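Local coordinates for dual specificity protein phosphatase 8 (Homo sapiens, PDB 4JMK), which probably dephosphorylates phosphotyrosine, phosphoserine and phosphothreonine in proteins and so restrains mitogen-activated protein kinases, this chain being its catalytic domain, at residues E72-A77 and V84-L89; P65-S70 and A96-A101; D22-N27 and D43-S48; T4-H9 and Y115-D120. The protein carries 1 engineered substitution. All coordinates share one frame; numbering follows the deposited sequence.

Contact 1. Residues E72-A77 and V84-L89. Engineered in segment 84-89: Ser88 (natural residue Cys). With SO4 (sulfate ion), chain C.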
loop_
_atom_site.group_PDB
_atom_site.type_symbol
_atom_site.label_atom_id
_atom_site.label_comp_id
_atom_site.label_asym_id
_atom_site.label_seq_id
_atom_site.Cartn_x
_atom_site.Cartn_y
_atom_site.Cartn_z
ATOM N N GLU A 72 -8.708 -1.641 -3.913
ATOM C CA GLU A 72 -9.399 -1.547 -5.201
ATOM C C GLU A 72 -8.506 -0.910 -6.290
ATOM O O GLU A 72 -8.439 -1.397 -7.426
ATOM C CB GLU A 72 -10.687 -0.729 -5.011
ATOM C CG GLU A 72 -11.507 -0.493 -6.268
ATOM C CD GLU A 72 -12.582 0.582 -6.076
ATOM O OE1 GLU A 72 -13.782 0.233 -6.050
ATOM O OE2 GLU A 72 -12.227 1.778 -5.959
ATOM N N PHE A 73 -7.818 0.173 -5.935
ATOM C CA PHE A 73 -6.904 0.844 -6.858
ATOM C C PHE A 73 -5.792 -0.097 -7.316
ATOM O O PHE A 73 -5.467 -0.166 -8.515
ATOM C CB PHE A 73 -6.306 2.086 -6.182
ATOM C CG PHE A 73 -5.384 2.897 -7.077
ATOM C CD1 PHE A 73 -5.897 3.680 -8.111
ATOM C CD2 PHE A 73 -4.011 2.883 -6.867
ATOM C CE1 PHE A 73 -5.047 4.433 -8.931
ATOM C CE2 PHE A 73 -3.151 3.624 -7.679
ATOM C CZ PHE A 73 -3.674 4.414 -8.716
ATOM N N ILE A 74 -5.186 -0.805 -6.366
ATOM C CA ILE A 74 -4.115 -1.744 -6.697
ATOM C C ILE A 74 -4.651 -2.840 -7.609
ATOM O O ILE A 74 -3.978 -3.231 -8.573
ATOM C CB ILE A 74 -3.464 -2.350 -5.423
ATOM C CG1 ILE A 74 -2.704 -1.256 -4.652
ATOM C CG2 ILE A 74 -2.530 -3.533 -5.779
ATOM C CD1 ILE A 74 -2.355 -1.649 -3.227
ATOM N N ASP A 75 -5.866 -3.317 -7.338
ATOM C CA ASP A 75 -6.467 -4.323 -8.224
ATOM C C ASP A 75 -6.849 -3.776 -9.610
ATOM O O ASP A 75 -6.902 -4.534 -10.587
ATOM C CB ASP A 75 -7.657 -5.001 -7.541
ATOM C CG ASP A 75 -7.216 -5.984 -6.468
ATOM O OD1 ASP A 75 -6.147 -6.614 -6.650
ATOM O OD2 ASP A 75 -7.932 -6.128 -5.452
ATOM N N LYS A 76 -7.114 -2.476 -9.714
ATOM C CA LYS A 76 -7.358 -1.905 -11.042
ATOM C C LYS A 76 -6.102 -2.017 -11.901
ATOM O O LYS A 76 -6.182 -2.333 -13.091
ATOM C CB LYS A 76 -7.796 -0.446 -10.963
ATOM C CG LYS A 76 -9.194 -0.239 -10.430
ATOM C CD LYS A 76 -9.578 1.243 -10.545
ATOM C CE LYS A 76 -10.907 1.559 -9.874
ATOM N NZ LYS A 76 -11.183 3.040 -9.862
ATOM N N ALA A 77 -4.943 -1.758 -11.298
ATOM C CA ALA A 77 -3.665 -1.942 -11.986
ATOM C C ALA A 77 -3.465 -3.406 -12.383
ATOM O O ALA A 77 -3.120 -3.710 -13.531
ATOM C CB ALA A 77 -2.499 -1.448 -11.114
ATOM N N VAL A 84 1.866 -0.992 -10.005
ATOM C CA VAL A 84 1.559 0.195 -9.212
ATOM C C VAL A 84 2.613 0.311 -8.125
ATOM O O VAL A 84 3.050 -0.707 -7.572
ATOM C CB VAL A 84 0.128 0.119 -8.597
ATOM C CG1 VAL A 84 -0.074 -1.193 -7.855
ATOM C CG2 VAL A 84 -0.143 1.296 -7.667
ATOM N N ILE A 85 3.061 1.532 -7.846
ATOM C CA ILE A 85 3.906 1.738 -6.687
ATOM C C ILE A 85 3.100 2.445 -5.609
ATOM O O ILE A 85 2.381 3.427 -5.872
ATOM C CB ILE A 85 5.191 2.533 -7.017
ATOM C CG1 ILE A 85 6.059 2.688 -5.766
ATOM C CG2 ILE A 85 4.858 3.881 -7.587
ATOM C CD1 ILE A 85 7.281 3.553 -5.988
ATOM N N VAL A 86 3.202 1.908 -4.400
ATOM C CA VAL A 86 2.619 2.548 -3.239
ATOM C C VAL A 86 3.777 3.203 -2.501
ATOM O O VAL A 86 4.783 2.549 -2.202
ATOM C CB VAL A 86 1.966 1.529 -2.318
ATOM C CG1 VAL A 86 1.273 2.250 -1.177
ATOM C CG2 VAL A 86 0.970 0.721 -3.097
ATOM N N HIS A 87 3.652 4.494 -2.214
ATOM C CA HIS A 87 4.752 5.212 -1.582
ATOM C C HIS A 87 4.247 6.215 -0.570
ATOM O O HIS A 87 3.068 6.585 -0.563
ATOM C CB HIS A 87 5.605 5.951 -2.629
ATOM C CG HIS A 87 4.992 7.228 -3.109
ATOM N ND1 HIS A 87 5.241 8.451 -2.509
ATOM C CD2 HIS A 87 4.121 7.481 -4.116
ATOM C CE1 HIS A 87 4.555 9.391 -3.129
ATOM N NE2 HIS A 87 3.865 8.832 -4.107
ATOM N N SER A 88 5.153 6.638 0.303
ATOM C CA SER A 88 4.908 7.794 1.144
ATOM C C SER A 88 6.199 8.599 1.126
ATOM O O SER A 88 6.902 8.598 0.118
ATOM C CB SER A 88 4.500 7.351 2.551
ATOM O OG SER A 88 5.206 6.182 2.938
ATOM N N LEU A 89 6.536 9.279 2.216
ATOM C CA LEU A 89 7.780 10.039 2.219
ATOM C C LEU A 89 8.982 9.098 2.220
ATOM O O LEU A 89 9.845 9.164 1.335
ATOM C CB LEU A 89 7.836 10.986 3.423
ATOM C CG LEU A 89 9.058 11.914 3.493
ATOM C CD1 LEU A 89 9.200 12.693 2.207
ATOM C CD2 LEU A 89 8.919 12.861 4.652
HETATM S S SO4 C . 6.340 7.006 5.869
HETATM O O1 SO4 C . 6.711 8.150 5.037
HETATM O O2 SO4 C . 5.017 7.269 6.423
HETATM O O3 SO4 C . 7.312 6.879 6.943
HETATM O O4 SO4 C . 6.327 5.781 5.108
#
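The strand that delivers the phosphate-binding P-loop of the cysteine-based phosphatase fold packs here against the helix of the beta-alpha-beta crossover leading into it. Val84 packs against 72-77, which runs nearly antiparallel to the strand at 153° and 9.2 Å between axes. Its two methyls part company. The Val84 and Ile74 side chains cross at about a right angle, with Val84 CG1 4.0 Å from Ile74 CG2, while CG2, anti to the backbone N, meets the ring of Phe73 obliquely, 3.8 Å from Phe73 CE2. Between them Val84 CB rests 4.0 Å from Ala77 CB. One turn back, Ile74 reaches Val86 with its CD1, near Val86 CG2, these side chains also crossing at about a right angle. All five touching residues are buried, and every contact between them is between apolar side-chain atoms. Beyond it the strand ends in the loop holding Ser88, an engineered replacement of the cysteine predicted to form the phosphocysteine intermediate. A sulfate ion, hydrogen-bonded to Arg94 NE and to the backbone N atoms of Ala90, Ile92 and Ser93, occupies this loop; Ser88 OG also approaches its O4, in a very short and therefore doubtful hydrogen bond. His87 ND1 donates to Ser88 O, which lies in the imidazole plane, at 3.1 Å with a 168° angle.

Contact 2. Residues P65-S70 and A96-A101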
loop_
_atom_site.group_PDB
_atom_site.type_symbol
_atom_site.label_atom_id
_atom_site.label_comp_id
_atom_site.label_asym_id
_atom_site.label_seq_id
_atom_site.Cartn_x
_atom_site.Cartn_y
_atom_site.Cartn_z
ATOM N N PRO A 65 -10.526 3.493 6.825
ATOM C CA PRO A 65 -11.516 3.643 5.762
ATOM C C PRO A 65 -10.909 3.949 4.434
ATOM O O PRO A 65 -11.674 4.155 3.504
ATOM C CB PRO A 65 -12.296 4.884 6.181
ATOM C CG PRO A 65 -11.288 5.678 6.860
ATOM C CD PRO A 65 -10.574 4.663 7.687
ATOM N N TRP A 66 -9.586 4.030 4.331
ATOM C CA TRP A 66 -8.945 4.203 3.027
ATOM C C TRP A 66 -8.454 2.877 2.495
ATOM O O TRP A 66 -8.058 2.790 1.341
ATOM C CB TRP A 66 -7.748 5.150 3.144
ATOM C CG TRP A 66 -8.136 6.574 3.363
ATOM C CD1 TRP A 66 -8.025 7.293 4.520
ATOM C CD2 TRP A 66 -8.684 7.467 2.386
ATOM N NE1 TRP A 66 -8.482 8.579 4.325
ATOM C CE2 TRP A 66 -8.894 8.710 3.023
ATOM C CE3 TRP A 66 -9.025 7.336 1.036
ATOM C CZ2 TRP A 66 -9.422 9.817 2.347
ATOM C CZ3 TRP A 66 -9.553 8.431 0.372
ATOM C CH2 TRP A 66 -9.745 9.655 1.028
ATOM N N LEU A 67 -8.469 1.845 3.335
ATOM C CA LEU A 67 -7.855 0.570 2.961
ATOM C C LEU A 67 -8.592 -0.133 1.823
ATOM O O LEU A 67 -7.973 -0.566 0.859
ATOM C CB LEU A 67 -7.712 -0.355 4.181
ATOM C CG LEU A 67 -6.691 0.133 5.218
ATOM C CD1 LEU A 67 -6.629 -0.801 6.444
ATOM C CD2 LEU A 67 -5.314 0.280 4.570
ATOM N N ASP A 68 -9.912 -0.229 1.909
ATOM C CA ASP A 68 -10.649 -0.900 0.844
ATOM C C ASP A 68 -10.502 -0.202 -0.521
ATOM O O ASP A 68 -10.367 -0.873 -1.545
ATOM C CB ASP A 68 -12.121 -1.083 1.229
ATOM C CG ASP A 68 -12.343 -2.285 2.151
ATOM O OD1 ASP A 68 -11.556 -3.268 2.096
ATOM O OD2 ASP A 68 -13.322 -2.250 2.920
ATOM N N LYS A 69 -10.505 1.132 -0.532
ATOM C CA LYS A 69 -10.322 1.882 -1.779
ATOM C C LYS A 69 -8.894 1.798 -2.321
ATOM O O LYS A 69 -8.686 1.779 -3.536
ATOM C CB LYS A 69 -10.744 3.348 -1.606
ATOM C CG LYS A 69 -12.256 3.535 -1.522
ATOM C CD LYS A 69 -12.642 5.006 -1.667
ATOM C CE LYS A 69 -14.156 5.206 -1.642
ATOM N NZ LYS A 69 -14.608 5.900 -0.395
ATOM N N SER A 70 -7.913 1.775 -1.421
ATOM C CA SER A 70 -6.513 1.561 -1.810
ATOM C C SER A 70 -6.329 0.190 -2.455
ATOM O O SER A 70 -5.682 0.046 -3.493
ATOM C CB SER A 70 -5.618 1.644 -0.566
ATOM O OG SER A 70 -5.696 2.916 0.055
ATOM N N ALA A 96 3.785 1.308 3.744
ATOM C CA ALA A 96 4.042 -0.078 4.130
ATOM C C ALA A 96 2.765 -0.720 4.674
ATOM O O ALA A 96 2.445 -1.872 4.360
ATOM C CB ALA A 96 5.161 -0.127 5.175
ATOM N N THR A 97 2.025 0.030 5.484
ATOM C CA THR A 97 0.790 -0.515 6.062
ATOM C C THR A 97 -0.238 -0.847 4.974
ATOM O O THR A 97 -0.911 -1.878 5.030
ATOM C CB THR A 97 0.207 0.439 7.125
ATOM O OG1 THR A 97 1.202 0.677 8.135
ATOM C CG2 THR A 97 -1.022 -0.189 7.788
ATOM N N ILE A 98 -0.346 0.004 3.963
ATOM C CA ILE A 98 -1.260 -0.293 2.856
ATOM C C ILE A 98 -0.881 -1.585 2.132
ATOM O O ILE A 98 -1.749 -2.431 1.868
ATOM C CB ILE A 98 -1.372 0.898 1.888
ATOM C CG1 ILE A 98 -2.123 2.033 2.588
ATOM C CG2 ILE A 98 -2.096 0.497 0.572
ATOM C CD1 ILE A 98 -2.085 3.379 1.849
ATOM N N ALA A 99 0.410 -1.755 1.838
ATOM C CA ALA A 99 0.895 -2.985 1.206
ATOM C C ALA A 99 0.563 -4.210 2.047
ATOM O O ALA A 99 0.162 -5.257 1.506
ATOM C CB ALA A 99 2.396 -2.905 0.972
ATOM N N ILE A 100 0.741 -4.091 3.360
ATOM C CA ILE A 100 0.441 -5.214 4.264
ATOM C C ILE A 100 -1.038 -5.554 4.207
ATOM O O ILE A 100 -1.395 -6.723 4.088
ATOM C CB ILE A 100 0.882 -4.932 5.727
ATOM C CG1 ILE A 100 2.406 -4.801 5.777
ATOM C CG2 ILE A 100 0.438 -6.071 6.657
ATOM C CD1 ILE A 100 2.949 -4.117 7.031
ATOM N N ALA A 101 -1.900 -4.543 4.286
ATOM C CA ALA A 101 -3.343 -4.786 4.189
ATOM C C ALA A 101 -3.724 -5.451 2.860
ATOM O O ALA A 101 -4.610 -6.308 2.815
ATOM C CB ALA A 101 -4.119 -3.481 4.383
#
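This is a buried helix-to-helix contact in the core of the phosphatase domain, where Leu67 and Ser70 at the start of helix 67-79 meet Ile98 and Ala101 on helix 94-107, the helix that follows the P-loop. Leu67 and Ile98 lie closest by backbone, their CA atoms 6.7 Å apart. With CG anti to its carbonyl carbon (chi1 -68°) and the chain extended beyond, Leu67 carries CD2 into the shallow place between two residues one turn apart: it lies 4.0 Å from Ala101 CB and 4.1 Å from Ile98 CG1, its side chain crossing that of Ile98 obliquely. On the next turn Ser70 points its CB at the other branch of the isoleucine, 3.9 Å from Ile98 CG2. The hydroxyl of Ser70 turns back on its own helix and donates to Trp66 O at 2.7 Å, coming from above the carbonyl plane. Ser70 N gives the same oxygen a second, backbone bond of 2.9 Å, so Trp66 O is gripped twice by one residue. Leu33 of the central sheet touches both Ser70 and Ile98, and Tyr138 of helix 129-148 lies against Leu67. Because the serine spends its hydroxyl within its own helix, what it offers Ile98 is mostly its methylene, and a polar residue can sit in an otherwise aliphatic interface without a polar partner across it.

Contact 3. Residues D22-N27 and D43-S48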
loop_
_atom_site.group_PDB
_atom_site.type_symbol
_atom_site.label_atom_id
_atom_site.label_comp_id
_atom_site.label_asym_id
_atom_site.label_seq_id
_atom_site.Cartn_x
_atom_site.Cartn_y
_atom_site.Cartn_z
ATOM N N ASP A 22 13.598 8.113 -14.379
ATOM C CA ASP A 22 14.314 7.004 -14.993
ATOM C C ASP A 22 14.014 5.680 -14.316
ATOM O O ASP A 22 13.821 4.674 -14.986
ATOM C CB ASP A 22 15.816 7.270 -14.995
ATOM C CG ASP A 22 16.190 8.441 -15.877
ATOM O OD1 ASP A 22 15.362 8.815 -16.743
ATOM O OD2 ASP A 22 17.301 8.982 -15.692
ATOM N N LEU A 23 13.975 5.675 -12.987
ATOM C CA LEU A 23 13.673 4.450 -12.257
ATOM C C LEU A 23 12.259 3.977 -12.575
ATOM O O LEU A 23 12.019 2.783 -12.806
ATOM C CB LEU A 23 13.802 4.700 -10.760
ATOM C CG LEU A 23 13.558 3.500 -9.851
ATOM C CD1 LEU A 23 14.650 2.448 -10.054
ATOM C CD2 LEU A 23 13.479 3.954 -8.393
ATOM N N MET A 24 11.319 4.919 -12.570
ATOM C CA MET A 24 9.930 4.597 -12.873
ATOM C C MET A 24 9.763 4.102 -14.310
ATOM O O MET A 24 9.068 3.114 -14.548
ATOM C CB MET A 24 9.028 5.807 -12.601
ATOM C CG MET A 24 8.976 6.198 -11.135
ATOM S SD MET A 24 7.916 5.086 -10.172
ATOM C CE MET A 24 6.321 5.615 -10.839
ATOM N N THR A 25 10.399 4.769 -15.270
ATOM C CA THR A 25 10.268 4.338 -16.667
ATOM C C THR A 25 11.003 3.023 -16.910
ATOM O O THR A 25 10.532 2.172 -17.665
ATOM C CB THR A 25 10.780 5.402 -17.661
ATOM O OG1 THR A 25 12.160 5.676 -17.396
ATOM C CG2 THR A 25 9.993 6.690 -17.518
ATOM N N GLN A 26 12.165 2.872 -16.272
ATOM C CA GLN A 26 12.972 1.651 -16.338
ATOM C C GLN A 26 12.170 0.428 -15.909
ATOM O O GLN A 26 12.339 -0.672 -16.454
ATOM C CB GLN A 26 14.194 1.815 -15.419
ATOM C CG GLN A 26 15.149 0.644 -15.305
ATOM C CD GLN A 26 16.271 0.927 -14.308
ATOM O OE1 GLN A 26 16.491 2.076 -13.917
ATOM N NE2 GLN A 26 16.976 -0.117 -13.889
ATOM N N ASN A 27 11.295 0.615 -14.926
ATOM C CA ASN A 27 10.514 -0.502 -14.378
ATOM C C ASN A 27 9.090 -0.538 -14.902
ATOM O O ASN A 27 8.273 -1.345 -14.437
ATOM C CB ASN A 27 10.489 -0.432 -12.851
ATOM C CG ASN A 27 11.810 -0.825 -12.245
ATOM O OD1 ASN A 27 12.058 -2.004 -11.998
ATOM N ND2 ASN A 27 12.678 0.157 -12.018
ATOM N N ASP A 43 5.081 14.563 -12.325
ATOM C CA ASP A 43 4.487 15.190 -13.504
ATOM C C ASP A 43 4.231 14.182 -14.608
ATOM O O ASP A 43 3.314 14.355 -15.428
ATOM C CB ASP A 43 5.405 16.295 -14.029
ATOM C CG ASP A 43 5.282 17.569 -13.232
ATOM O OD1 ASP A 43 5.543 18.658 -13.794
ATOM O OD2 ASP A 43 4.917 17.478 -12.040
ATOM N N PHE A 44 5.045 13.129 -14.625
ATOM C CA PHE A 44 5.006 12.132 -15.692
ATOM C C PHE A 44 3.967 11.026 -15.492
ATOM O O PHE A 44 3.879 10.098 -16.309
ATOM C CB PHE A 44 6.404 11.532 -15.921
ATOM C CG PHE A 44 7.045 10.967 -14.674
ATOM C CD1 PHE A 44 6.757 9.670 -14.250
ATOM C CD2 PHE A 44 7.947 11.722 -13.942
ATOM C CE1 PHE A 44 7.355 9.138 -13.110
ATOM C CE2 PHE A 44 8.548 11.203 -12.803
ATOM C CZ PHE A 44 8.255 9.911 -12.389
ATOM N N ILE A 45 3.177 11.135 -14.423
ATOM C CA ILE A 45 2.118 10.167 -14.127
ATOM C C ILE A 45 0.740 10.737 -14.489
ATOM O O ILE A 45 0.441 11.889 -14.161
ATOM C CB ILE A 45 2.118 9.772 -12.618
ATOM C CG1 ILE A 45 3.405 9.021 -12.243
ATOM C CG2 ILE A 45 0.899 8.934 -12.283
ATOM C CD1 ILE A 45 3.634 7.698 -13.042
ATOM N N CYS A 46 -0.096 9.928 -15.149
ATOM C CA CYS A 46 -1.461 10.330 -15.548
ATOM C C CYS A 46 -2.429 10.397 -14.389
ATOM O O CYS A 46 -2.434 9.516 -13.523
ATOM C CB CYS A 46 -2.028 9.327 -16.559
ATOM S SG CYS A 46 -1.084 9.257 -18.070
ATOM N N GLU A 47 -3.285 11.413 -14.385
ATOM C CA GLU A 47 -4.252 11.580 -13.302
ATOM C C GLU A 47 -5.120 10.340 -13.096
ATOM O O GLU A 47 -5.419 9.957 -11.958
ATOM C CB GLU A 47 -5.133 12.808 -13.546
ATOM C CG GLU A 47 -5.996 13.178 -12.344
ATOM C CD GLU A 47 -5.167 13.576 -11.125
ATOM O OE1 GLU A 47 -5.563 13.222 -9.990
ATOM O OE2 GLU A 47 -4.127 14.253 -11.299
ATOM N N SER A 48 -5.511 9.694 -14.190
ATOM C CA SER A 48 -6.383 8.524 -14.080
ATOM C C SER A 48 -5.655 7.303 -13.498
ATOM O O SER A 48 -6.286 6.309 -13.153
ATOM C CB SER A 48 -6.981 8.161 -15.444
ATOM O OG SER A 48 -5.973 7.754 -16.349
#
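Met24 and Phe44 cross at about a right angle where helix 21-26 meets the loop that joins strands 29-34 and 50-52 of the phosphatase alpha/beta fold. Phe44 swings its ring toward the helix with CG between the backbone N and the carbonyl carbon (chi1 54°), which brings the CE1-CZ side of the ring against the root of the methionine: Phe44 CE1 lies 3.8 Å from Met24 CB and 3.9 Å from Met24 CG. The approach is oblique to the ring. Farther out, Met24 bends at both chi2 and chi3, and this folded shape sends its methyl away from the phenylalanine to the neighbouring Ile45, again at about a right angle, with Met24 CE 4.1 Å from Ile45 CD1. The methionine is thus divided, its base against the partly exposed ring and its methyl against Ile45; Ile29 and Val32 of strand 29-34 and Val18 of helix 15-18 also touch it. With an alanine at Phe44, the base of Met24 would probably lose its aromatic cover, opening a gap between helix and loop. Just past the helix's last residue, Gln26, Asn27 closes back on Leu23 O, giving it two bonds from opposite faces of its plane: the backbone N at 3.1 Å, and ND2 at 2.8 Å, nearly straight at 174°.

Contact 4. Residues T4-H9 and Y115-D120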
loop_
_atom_site.group_PDB
_atom_site.type_symbol
_atom_site.label_atom_id
_atom_site.label_comp_id
_atom_site.label_asym_id
_atom_site.label_seq_id
_atom_site.Cartn_x
_atom_site.Cartn_y
_atom_site.Cartn_z
ATOM N N THR A 4 11.336 -1.475 -3.673
ATOM C CA THR A 4 11.057 -2.888 -3.402
ATOM C C THR A 4 9.894 -3.427 -4.227
ATOM O O THR A 4 8.807 -2.855 -4.225
ATOM C CB THR A 4 10.692 -3.111 -1.927
ATOM O OG1 THR A 4 11.637 -2.433 -1.098
ATOM C CG2 THR A 4 10.695 -4.604 -1.601
ATOM N N ARG A 5 10.124 -4.528 -4.930
ATOM C CA ARG A 5 9.033 -5.256 -5.567
ATOM C C ARG A 5 8.391 -6.191 -4.534
ATOM O O ARG A 5 9.053 -7.088 -4.004
ATOM C CB ARG A 5 9.569 -6.057 -6.750
ATOM C CG ARG A 5 8.493 -6.662 -7.647
ATOM C CD ARG A 5 9.105 -7.618 -8.670
ATOM N NE ARG A 5 9.295 -8.966 -8.126
ATOM C CZ ARG A 5 10.462 -9.472 -7.725
ATOM N NH1 ARG A 5 11.572 -8.749 -7.803
ATOM N NH2 ARG A 5 10.518 -10.711 -7.247
ATOM N N ILE A 6 7.111 -5.986 -4.233
ATOM C CA ILE A 6 6.431 -6.838 -3.245
ATOM C C ILE A 6 5.733 -8.031 -3.928
ATOM O O ILE A 6 5.898 -9.186 -3.513
ATOM C CB ILE A 6 5.409 -6.034 -2.401
ATOM C CG1 ILE A 6 6.107 -4.868 -1.689
ATOM C CG2 ILE A 6 4.713 -6.935 -1.383
ATOM C CD1 ILE A 6 7.206 -5.311 -0.704
ATOM N N LEU A 7 4.947 -7.727 -4.963
ATOM C CA LEU A 7 4.319 -8.729 -5.833
ATOM C C LEU A 7 4.622 -8.285 -7.259
ATOM O O LEU A 7 5.073 -7.159 -7.448
ATOM C CB LEU A 7 2.807 -8.757 -5.595
ATOM C CG LEU A 7 2.339 -9.009 -4.157
ATOM C CD1 LEU A 7 0.814 -8.941 -4.099
ATOM C CD2 LEU A 7 2.814 -10.370 -3.660
ATOM N N PRO A 8 4.385 -9.152 -8.269
ATOM C CA PRO A 8 4.743 -8.714 -9.625
ATOM C C PRO A 8 4.068 -7.403 -10.039
ATOM O O PRO A 8 4.646 -6.651 -10.826
ATOM C CB PRO A 8 4.265 -9.882 -10.513
ATOM C CG PRO A 8 4.376 -11.076 -9.645
ATOM C CD PRO A 8 4.000 -10.578 -8.239
ATOM N N HIS A 9 2.883 -7.111 -9.507
ATOM C CA HIS A 9 2.201 -5.873 -9.874
ATOM C C HIS A 9 2.316 -4.812 -8.783
ATOM O O HIS A 9 1.790 -3.721 -8.926
ATOM C CB HIS A 9 0.726 -6.132 -10.189
ATOM C CG HIS A 9 -0.045 -6.737 -9.052
ATOM N ND1 HIS A 9 0.223 -8.001 -8.559
ATOM C CD2 HIS A 9 -1.086 -6.262 -8.325
ATOM C CE1 HIS A 9 -0.617 -8.269 -7.574
ATOM N NE2 HIS A 9 -1.424 -7.235 -7.414
ATOM N N TYR A 115 2.456 -8.882 7.640
ATOM C CA TYR A 115 3.501 -7.968 8.124
ATOM C C TYR A 115 4.869 -8.585 7.851
ATOM O O TYR A 115 5.770 -7.928 7.316
ATOM C CB TYR A 115 3.286 -7.718 9.624
ATOM C CG TYR A 115 4.232 -6.768 10.336
ATOM C CD1 TYR A 115 5.095 -5.929 9.643
ATOM C CD2 TYR A 115 4.260 -6.730 11.734
ATOM C CE1 TYR A 115 5.956 -5.062 10.329
ATOM C CE2 TYR A 115 5.115 -5.879 12.420
ATOM C CZ TYR A 115 5.954 -5.048 11.712
ATOM O OH TYR A 115 6.801 -4.201 12.401
ATOM N N ARG A 116 5.026 -9.859 8.204
ATOM C CA ARG A 116 6.299 -10.542 7.991
ATOM C C ARG A 116 6.630 -10.660 6.490
ATOM O O ARG A 116 7.797 -10.542 6.096
ATOM C CB ARG A 116 6.262 -11.927 8.656
ATOM C CG ARG A 116 7.594 -12.662 8.714
ATOM C CD ARG A 116 7.403 -14.035 9.359
ATOM N NE ARG A 116 6.365 -14.796 8.664
ATOM C CZ ARG A 116 5.831 -15.931 9.103
ATOM N NH1 ARG A 116 6.232 -16.458 10.253
ATOM N NH2 ARG A 116 4.892 -16.539 8.389
ATOM N N PHE A 117 5.611 -10.890 5.659
ATOM C CA PHE A 117 5.814 -11.001 4.206
ATOM C C PHE A 117 6.427 -9.713 3.640
ATOM O O PHE A 117 7.389 -9.748 2.854
ATOM C CB PHE A 117 4.487 -11.319 3.502
ATOM C CG PHE A 117 4.616 -11.571 2.013
ATOM C CD1 PHE A 117 4.596 -12.870 1.508
ATOM C CD2 PHE A 117 4.724 -10.518 1.121
ATOM C CE1 PHE A 117 4.693 -13.102 0.140
ATOM C CE2 PHE A 117 4.822 -10.736 -0.253
ATOM C CZ PHE A 117 4.816 -12.023 -0.747
ATOM N N VAL A 118 5.874 -8.571 4.035
ATOM C CA VAL A 118 6.375 -7.306 3.521
ATOM C C VAL A 118 7.711 -6.972 4.158
ATOM O O VAL A 118 8.640 -6.503 3.485
ATOM C CB VAL A 118 5.374 -6.181 3.754
ATOM C CG1 VAL A 118 5.940 -4.840 3.237
ATOM C CG2 VAL A 118 4.065 -6.528 3.044
ATOM N N LYS A 119 7.808 -7.238 5.455
ATOM C CA LYS A 119 9.030 -6.956 6.216
ATOM C C LYS A 119 10.233 -7.742 5.681
ATOM O O LYS A 119 11.348 -7.218 5.608
ATOM C CB LYS A 119 8.786 -7.278 7.694
ATOM C CG LYS A 119 9.996 -7.134 8.597
ATOM C CD LYS A 119 10.235 -5.692 8.974
ATOM C CE LYS A 119 11.281 -5.575 10.088
ATOM N NZ LYS A 119 11.674 -4.158 10.243
ATOM N N ASP A 120 10.010 -9.002 5.307
ATOM C CA ASP A 120 11.071 -9.815 4.708
ATOM C C ASP A 120 11.636 -9.210 3.423
ATOM O O ASP A 120 12.819 -9.350 3.142
ATOM C CB ASP A 120 10.570 -11.231 4.398
ATOM C CG ASP A 120 10.407 -12.079 5.632
ATOM O OD1 ASP A 120 9.692 -13.101 5.544
ATOM O OD2 ASP A 120 10.973 -11.730 6.694
#
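On the helix that sets Phe117 and Val118 against Ile6 and Leu7, Lys119 NZ is gripped by two backbone carbonyls, Pro123 O and Ile125 O. Across to segment 4-9 the contact is carried by carbon. Phe117 holds CG anti to its own N (chi1 -175°), which extends the ring out to the strand. There the CG2 methyl of Ile6 comes to the ring edge, in its plane, 4.0 Å from Phe117 CE2, and Ile6 O is also near the plane at this edge. Leu7 crosses at about a right angle, its CD2 lying 3.9 Å from Phe117 CZ and oblique to the ring. Ile6 and Leu7 form a classic beta bulge, both facing Leu10, on the outermost strand 4-7 of the phosphatase sheet, where the chain turns a corner. Arg121 makes a cation-pi contact with Phe117 and also donates through NH1 to the carbonyl O of Phe117. A serine in place of Phe117 would probably leave Ile6 CG2 and Leu7 CD2 without their shared ring and the Arg121 guanidinium without its aromatic mate. The Ile6 and Val118 side chains cross at about a right angle, with Ile6 CD1 4.2 Å from Val118 CG1.

In the fold
From the N terminus, segment 4-9 opens the longest loop, closed only when helix 111-121 returns to the edge strand in contact 4; the other three contacts lie within that span. Contact 3 closes first, joining helix 21-26 to the loop before strand 50-52. After it, contact 2 opens at 65-70 and contains contact 1, whose short loop runs from helix 67-79 into strand 83-87, before helix 94-107 closes contact 2. None cross. Neighbours touch: Val86 packs on Ile98, Ile85 on Met24, and Ile100 on Val118, while Val84 N probably donates to His9 O. Strand 83-87 thus lies between contact 3 and the helices of contact 2.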